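Local coordinates for protein antigen TpF1 (Treponema pallidum, PDB 2FJC) that binds iron as a mini-ferritin of the Dps family, and probably oxidises ferrous iron and stores the ferric product within a hollow multi-subunit shell, at residues Val22-His36 / His48-Phe62. Residues are numbered along the deposited sequence; the frame is centred on the assembly and turned at random.
Sequences VADLGVLYIKLHNYH and HELLEEYYVSVTEAF. With FE (Fe (III) ion), chain S.
Tyr29 and Tyr55 mark the middle of an antiparallel helix pair, 22-36 against 48-62, whose axes approach to 8.9 Å at 171°; the two helices form one hairpin of the ferritin-like four-helix bundle, with a Dps iron site at the His36 end. Leucine and valine suit the bundle side, where they interlock as knobs into holes. Leu32 drops among Leu51, Tyr54, Tyr55 and Val58, its CD1 lying 3.6 Å from Tyr55 N, and Val58 enters a pocket of Leu25, Leu28, Tyr29 and Leu32. Helix 99-127 closes over Leu25 and Leu28.

Flat aromatic residues line the flank facing a second subunit. Tyr55 holds CG between its backbone N and carbonyl carbon (chi1 66°), which turns the ring toward helix 22-36 and lays it face-to-face on the His33 imidazole, centroids 3.7 Å apart. His33 is held in turn by a nearly straight hydrogen bond from His33 ND1 to Tyr29 O (2.8 Å), the oxygen lying in the imidazole plane. Beside it, Tyr29 places a ring edge against Tyr55 O, while its OH hydrogen-bonds to OG1 of Thr59 of the second subunit.

The His36 imidazole is sandwiched: the edge of Tyr55 meets one face, and His48 makes an offset stack on the other. Each of these histidines carries CG anti to its own backbone N (chi1 179° in His36), swinging the two rings together, and His48 ND1 donates to His36 O at 2.7 Å. A weak, bent hydrogen bond from His36 ND1 to His48 O may add to the hold on the ring. An imidazole suits this place, with flat faces for stacking and a ring nitrogen for metal: Asp63 and Glu67 of the second subunit complete the intersubunit site, and His36 NE2 binds the iron at 2.5 Å.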
loop_
_atom_site.group_PDB
_atom_site.type_symbol
_atom_site.label_atom_id
_atom_site.label_comp_id
_atom_site.label_asym_id
_atom_site.label_seq_id
_atom_site.Cartn_x
_atom_site.Cartn_y
_atom_site.Cartn_z
ATOM N N VAL B 22 -3.261 -26.058 23.414
ATOM C CA VAL B 22 -4.345 -25.825 22.475
ATOM C C VAL B 22 -5.649 -25.646 23.242
ATOM O O VAL B 22 -6.417 -24.718 22.983
ATOM C CB VAL B 22 -4.488 -27.000 21.489
ATOM C CG1 VAL B 22 -5.743 -26.834 20.664
ATOM C CG2 VAL B 22 -3.266 -27.059 20.590
ATOM N N ALA B 23 -5.886 -26.536 24.196
ATOM C CA ALA B 23 -7.081 -26.480 25.005
ATOM C C ALA B 23 -7.161 -25.172 25.797
ATOM O O ALA B 23 -8.197 -24.515 25.810
ATOM C CB ALA B 23 -7.122 -27.668 25.948
ATOM N N ASP B 24 -6.068 -24.792 26.448
ATOM C CA ASP B 24 -6.051 -23.568 27.234
ATOM C C ASP B 24 -6.235 -22.344 26.355
ATOM O O ASP B 24 -6.971 -21.427 26.719
ATOM C CB ASP B 24 -4.745 -23.446 28.035
ATOM C CG ASP B 24 -4.672 -24.429 29.209
ATOM O OD1 ASP B 24 -5.727 -24.921 29.661
ATOM O OD2 ASP B 24 -3.559 -24.701 29.698
ATOM N N LEU B 25 -5.566 -22.324 25.206
ATOM C CA LEU B 25 -5.676 -21.210 24.274
ATOM C C LEU B 25 -7.116 -21.112 23.787
ATOM O O LEU B 25 -7.676 -20.016 23.706
ATOM C CB LEU B 25 -4.741 -21.409 23.075
ATOM C CG LEU B 25 -3.375 -20.709 23.052
ATOM C CD1 LEU B 25 -3.044 -20.061 24.382
ATOM C CD2 LEU B 25 -2.316 -21.723 22.673
ATOM N N GLY B 26 -7.707 -22.262 23.473
ATOM C CA GLY B 26 -9.081 -22.283 23.004
ATOM C C GLY B 26 -10.008 -21.663 24.030
ATOM O O GLY B 26 -10.849 -20.823 23.705
ATOM N N VAL B 27 -9.845 -22.072 25.284
ATOM C CA VAL B 27 -10.667 -21.554 26.363
ATOM C C VAL B 27 -10.426 -20.055 26.565
ATOM O O VAL B 27 -11.366 -19.288 26.743
ATOM C CB VAL B 27 -10.382 -22.317 27.683
ATOM C CG1 VAL B 27 -11.073 -21.631 28.839
ATOM C CG2 VAL B 27 -10.885 -23.757 27.568
ATOM N N LEU B 28 -9.165 -19.642 26.523
ATOM C CA LEU B 28 -8.820 -18.240 26.707
ATOM C C LEU B 28 -9.428 -17.381 25.606
ATOM O O LEU B 28 -9.863 -16.254 25.850
ATOM C CB LEU B 28 -7.312 -18.059 26.673
ATOM C CG LEU B 28 -6.706 -17.121 27.702
ATOM C CD1 LEU B 28 -5.343 -16.709 27.204
ATOM C CD2 LEU B 28 -7.592 -15.914 27.937
ATOM N N TYR B 29 -9.430 -17.917 24.392
ATOM C CA TYR B 29 -9.961 -17.225 23.236
ATOM C C TYR B 29 -11.379 -16.741 23.492
ATOM O O TYR B 29 -11.713 -15.581 23.239
ATOM C CB TYR B 29 -9.956 -18.146 22.020
ATOM C CG TYR B 29 -10.482 -17.493 20.762
ATOM C CD1 TYR B 29 -9.777 -16.464 20.138
ATOM C CD2 TYR B 29 -11.684 -17.908 20.190
ATOM C CE1 TYR B 29 -10.255 -15.865 18.971
ATOM C CE2 TYR B 29 -12.175 -17.319 19.023
ATOM C CZ TYR B 29 -11.458 -16.299 18.418
ATOM O OH TYR B 29 -11.949 -15.715 17.273
ATOM N N ILE B 30 -12.213 -17.634 23.999
ATOM C CA ILE B 30 -13.584 -17.284 24.273
ATOM C C ILE B 30 -13.713 -16.438 25.535
ATOM O O ILE B 30 -14.563 -15.549 25.611
ATOM C CB ILE B 30 -14.433 -18.554 24.346
ATOM C CG1 ILE B 30 -14.584 -19.098 22.923
ATOM C CG2 ILE B 30 -15.795 -18.266 24.974
ATOM C CD1 ILE B 30 -15.306 -20.405 22.855
ATOM N N LYS B 31 -12.847 -16.693 26.507
ATOM C CA LYS B 31 -12.868 -15.945 27.747
ATOM C C LYS B 31 -12.573 -14.484 27.435
ATOM O O LYS B 31 -13.187 -13.578 27.999
ATOM C CB LYS B 31 -11.821 -16.521 28.701
ATOM C CG LYS B 31 -11.920 -16.055 30.137
ATOM C CD LYS B 31 -11.020 -16.917 31.029
ATOM C CE LYS B 31 -11.057 -16.453 32.476
ATOM N NZ LYS B 31 -10.184 -17.280 33.338
ATOM N N LEU B 32 -11.632 -14.254 26.527
ATOM C CA LEU B 32 -11.261 -12.897 26.156
ATOM C C LEU B 32 -12.430 -12.191 25.475
ATOM O O LEU B 32 -12.584 -10.977 25.603
ATOM C CB LEU B 32 -10.039 -12.913 25.235
ATOM C CG LEU B 32 -8.727 -13.259 25.940
ATOM C CD1 LEU B 32 -7.636 -13.512 24.912
ATOM C CD2 LEU B 32 -8.347 -12.119 26.879
ATOM N N HIS B 33 -13.250 -12.939 24.746
ATOM C CA HIS B 33 -14.401 -12.323 24.105
ATOM C C HIS B 33 -15.360 -11.895 25.202
ATOM O O HIS B 33 -15.972 -10.831 25.120
ATOM C CB HIS B 33 -15.114 -13.289 23.153
ATOM C CG HIS B 33 -14.497 -13.361 21.791
ATOM N ND1 HIS B 33 -13.319 -14.031 21.537
ATOM C CD2 HIS B 33 -14.891 -12.833 20.606
ATOM C CE1 HIS B 33 -13.015 -13.912 20.256
ATOM N NE2 HIS B 33 -13.953 -13.189 19.668
ATOM N N ASN B 34 -15.480 -12.725 26.231
ATOM C CA ASN B 34 -16.356 -12.418 27.345
ATOM C C ASN B 34 -16.001 -11.031 27.885
ATOM O O ASN B 34 -16.863 -10.168 27.979
ATOM C CB ASN B 34 -16.192 -13.464 28.444
ATOM C CG ASN B 34 -17.281 -13.381 29.488
ATOM O OD1 ASN B 34 -17.599 -12.308 29.979
ATOM N ND2 ASN B 34 -17.850 -14.520 29.838
ATOM N N TYR B 35 -14.734 -10.807 28.227
ATOM C CA TYR B 35 -14.331 -9.503 28.741
ATOM C C TYR B 35 -14.514 -8.434 27.678
ATOM O O TYR B 35 -14.948 -7.320 27.964
ATOM C CB TYR B 35 -12.873 -9.526 29.195
ATOM C CG TYR B 35 -12.606 -10.571 30.250
ATOM C CD1 TYR B 35 -13.496 -10.756 31.309
ATOM C CD2 TYR B 35 -11.470 -11.380 30.190
ATOM C CE1 TYR B 35 -13.270 -11.712 32.269
ATOM C CE2 TYR B 35 -11.231 -12.343 31.157
ATOM C CZ TYR B 35 -12.136 -12.509 32.195
ATOM O OH TYR B 35 -11.909 -13.486 33.145
ATOM N N HIS B 36 -14.174 -8.786 26.448
ATOM C CA HIS B 36 -14.287 -7.886 25.315
ATOM C C HIS B 36 -15.705 -7.323 25.236
ATOM O O HIS B 36 -15.900 -6.131 24.985
ATOM C CB HIS B 36 -13.940 -8.661 24.030
ATOM C CG HIS B 36 -14.040 -7.856 22.769
ATOM N ND1 HIS B 36 -13.229 -6.768 22.505
ATOM C CD2 HIS B 36 -14.811 -8.025 21.667
ATOM C CE1 HIS B 36 -13.491 -6.310 21.293
ATOM N NE2 HIS B 36 -14.448 -7.055 20.764
ATOM N N HIS B 48 -11.489 -2.593 25.198
ATOM C CA HIS B 48 -12.285 -3.392 24.274
ATOM C C HIS B 48 -11.371 -3.803 23.109
ATOM O O HIS B 48 -11.336 -4.961 22.699
ATOM C CB HIS B 48 -13.448 -2.533 23.751
ATOM C CG HIS B 48 -14.351 -3.232 22.784
ATOM N ND1 HIS B 48 -15.227 -4.224 23.167
ATOM C CD2 HIS B 48 -14.546 -3.050 21.455
ATOM C CE1 HIS B 48 -15.927 -4.623 22.116
ATOM N NE2 HIS B 48 -15.533 -3.927 21.064
ATOM N N GLU B 49 -10.626 -2.840 22.587
ATOM C CA GLU B 49 -9.717 -3.088 21.477
ATOM C C GLU B 49 -8.505 -3.909 21.887
ATOM O O GLU B 49 -8.056 -4.774 21.132
ATOM C CB GLU B 49 -9.268 -1.761 20.860
ATOM C CG GLU B 49 -10.311 -1.154 19.919
ATOM C CD GLU B 49 -10.135 0.346 19.710
ATOM O OE1 GLU B 49 -9.021 0.865 19.948
ATOM O OE2 GLU B 49 -11.116 1.007 19.296
ATOM N N LEU B 50 -7.972 -3.643 23.078
ATOM C CA LEU B 50 -6.825 -4.389 23.565
ATOM C C LEU B 50 -7.196 -5.874 23.673
ATOM O O LEU B 50 -6.431 -6.749 23.269
ATOM C CB LEU B 50 -6.391 -3.870 24.932
ATOM C CG LEU B 50 -5.293 -4.664 25.647
ATOM C CD1 LEU B 50 -4.016 -4.590 24.865
ATOM C CD2 LEU B 50 -5.067 -4.099 27.031
ATOM N N LEU B 51 -8.376 -6.143 24.219
ATOM C CA LEU B 51 -8.855 -7.502 24.382
ATOM C C LEU B 51 -8.934 -8.218 23.032
ATOM O O LEU B 51 -8.641 -9.417 22.929
ATOM C CB LEU B 51 -10.231 -7.489 25.059
ATOM C CG LEU B 51 -10.350 -7.667 26.581
ATOM C CD1 LEU B 51 -8.982 -7.843 27.228
ATOM C CD2 LEU B 51 -11.095 -6.490 27.169
ATOM N N GLU B 52 -9.338 -7.487 21.998
ATOM C CA GLU B 52 -9.428 -8.078 20.675
ATOM C C GLU B 52 -8.023 -8.419 20.186
ATOM O O GLU B 52 -7.800 -9.491 19.635
ATOM C CB GLU B 52 -10.114 -7.125 19.696
ATOM C CG GLU B 52 -10.094 -7.614 18.256
ATOM C CD GLU B 52 -10.936 -6.751 17.325
ATOM O OE1 GLU B 52 -10.914 -5.509 17.470
ATOM O OE2 GLU B 52 -11.610 -7.319 16.439
ATOM N N GLU B 53 -7.079 -7.506 20.384
ATOM C CA GLU B 53 -5.699 -7.759 19.974
ATOM C C GLU B 53 -5.270 -9.062 20.632
ATOM O O GLU B 53 -4.666 -9.922 19.995
ATOM C CB GLU B 53 -4.767 -6.639 20.441
ATOM C CG GLU B 53 -4.738 -5.409 19.569
ATOM C CD GLU B 53 -3.889 -4.293 20.169
ATOM O OE1 GLU B 53 -2.749 -4.574 20.630
ATOM O OE2 GLU B 53 -4.368 -3.132 20.173
ATOM N N TYR B 54 -5.605 -9.201 21.913
ATOM C CA TYR B 54 -5.252 -10.394 22.661
ATOM C C TYR B 54 -5.844 -11.668 22.091
ATOM O O TYR B 54 -5.121 -12.647 21.879
ATOM C CB TYR B 54 -5.671 -10.272 24.130
ATOM C CG TYR B 54 -4.822 -9.334 24.970
ATOM C CD1 TYR B 54 -3.556 -8.913 24.535
ATOM C CD2 TYR B 54 -5.264 -8.899 26.222
ATOM C CE1 TYR B 54 -2.755 -8.083 25.327
ATOM C CE2 TYR B 54 -4.466 -8.075 27.023
ATOM C CZ TYR B 54 -3.220 -7.672 26.570
ATOM O OH TYR B 54 -2.441 -6.862 27.359
ATOM N N TYR B 55 -7.150 -11.687 21.838
ATOM C CA TYR B 55 -7.709 -12.923 21.331
ATOM C C TYR B 55 -7.275 -13.233 19.909
ATOM O O TYR B 55 -7.274 -14.390 19.503
ATOM C CB TYR B 55 -9.246 -12.981 21.512
ATOM C CG TYR B 55 -10.143 -12.020 20.741
ATOM C CD1 TYR B 55 -10.196 -12.033 19.346
ATOM C CD2 TYR B 55 -11.051 -11.198 21.424
ATOM C CE1 TYR B 55 -11.138 -11.266 18.650
ATOM C CE2 TYR B 55 -11.990 -10.429 20.746
ATOM C CZ TYR B 55 -12.032 -10.469 19.360
ATOM O OH TYR B 55 -12.986 -9.734 18.693
ATOM N N VAL B 56 -6.882 -12.211 19.159
ATOM C CA VAL B 56 -6.400 -12.433 17.803
ATOM C C VAL B 56 -5.048 -13.115 17.967
ATOM O O VAL B 56 -4.738 -14.092 17.294
ATOM C CB VAL B 56 -6.217 -11.092 17.027
ATOM C CG1 VAL B 56 -5.295 -11.300 15.831
ATOM C CG2 VAL B 56 -7.590 -10.563 16.565
ATOM N N SER B 57 -4.252 -12.595 18.889
ATOM C CA SER B 57 -2.943 -13.150 19.162
ATOM C C SER B 57 -3.070 -14.565 19.740
ATOM O O SER B 57 -2.305 -15.466 19.398
ATOM C CB SER B 57 -2.203 -12.256 20.144
ATOM O OG SER B 57 -1.012 -12.884 20.581
ATOM N N VAL B 58 -4.045 -14.756 20.617
ATOM C CA VAL B 58 -4.261 -16.049 21.229
ATOM C C VAL B 58 -4.656 -17.096 20.195
ATOM O O VAL B 58 -4.168 -18.231 20.229
ATOM C CB VAL B 58 -5.366 -15.970 22.320
ATOM C CG1 VAL B 58 -5.959 -17.346 22.577
ATOM C CG2 VAL B 58 -4.786 -15.398 23.612
ATOM N N THR B 59 -5.533 -16.724 19.271
ATOM C CA THR B 59 -5.974 -17.686 18.276
ATOM C C THR B 59 -4.843 -17.991 17.301
ATOM O O THR B 59 -4.820 -19.045 16.672
ATOM C CB THR B 59 -7.221 -17.188 17.515
ATOM O OG1 THR B 59 -8.007 -18.319 17.110
ATOM C CG2 THR B 59 -6.828 -16.388 16.293
ATOM N N GLU B 60 -3.900 -17.066 17.191
ATOM C CA GLU B 60 -2.757 -17.252 16.316
ATOM C C GLU B 60 -1.887 -18.350 16.940
ATOM O O GLU B 60 -1.473 -19.297 16.261
ATOM C CB GLU B 60 -1.971 -15.944 16.210
ATOM C CG GLU B 60 -0.804 -15.963 15.235
ATOM C CD GLU B 60 0.009 -14.667 15.278
ATOM O OE1 GLU B 60 0.724 -14.441 16.286
ATOM O OE2 GLU B 60 -0.078 -13.872 14.308
ATOM N N ALA B 61 -1.612 -18.218 18.235
ATOM C CA ALA B 61 -0.809 -19.205 18.947
ATOM C C ALA B 61 -1.559 -20.537 18.949
ATOM O O ALA B 61 -0.969 -21.608 18.820
ATOM C CB ALA B 61 -0.551 -18.742 20.369
ATOM N N PHE B 62 -2.872 -20.444 19.102
ATOM C CA PHE B 62 -3.763 -21.599 19.098
ATOM C C PHE B 62 -3.503 -22.422 17.837
ATOM O O PHE B 62 -3.282 -23.637 17.894
ATOM C CB PHE B 62 -5.215 -21.098 19.102
ATOM C CG PHE B 62 -6.255 -22.173 18.959
ATOM C CD1 PHE B 62 -6.555 -23.021 20.017
ATOM C CD2 PHE B 62 -6.997 -22.278 17.787
ATOM C CE1 PHE B 62 -7.589 -23.959 19.921
ATOM C CE2 PHE B 62 -8.033 -23.207 17.667
ATOM C CZ PHE B 62 -8.334 -24.054 18.741
HETATM FE FE FE S . -16.026 -7.276 18.890
#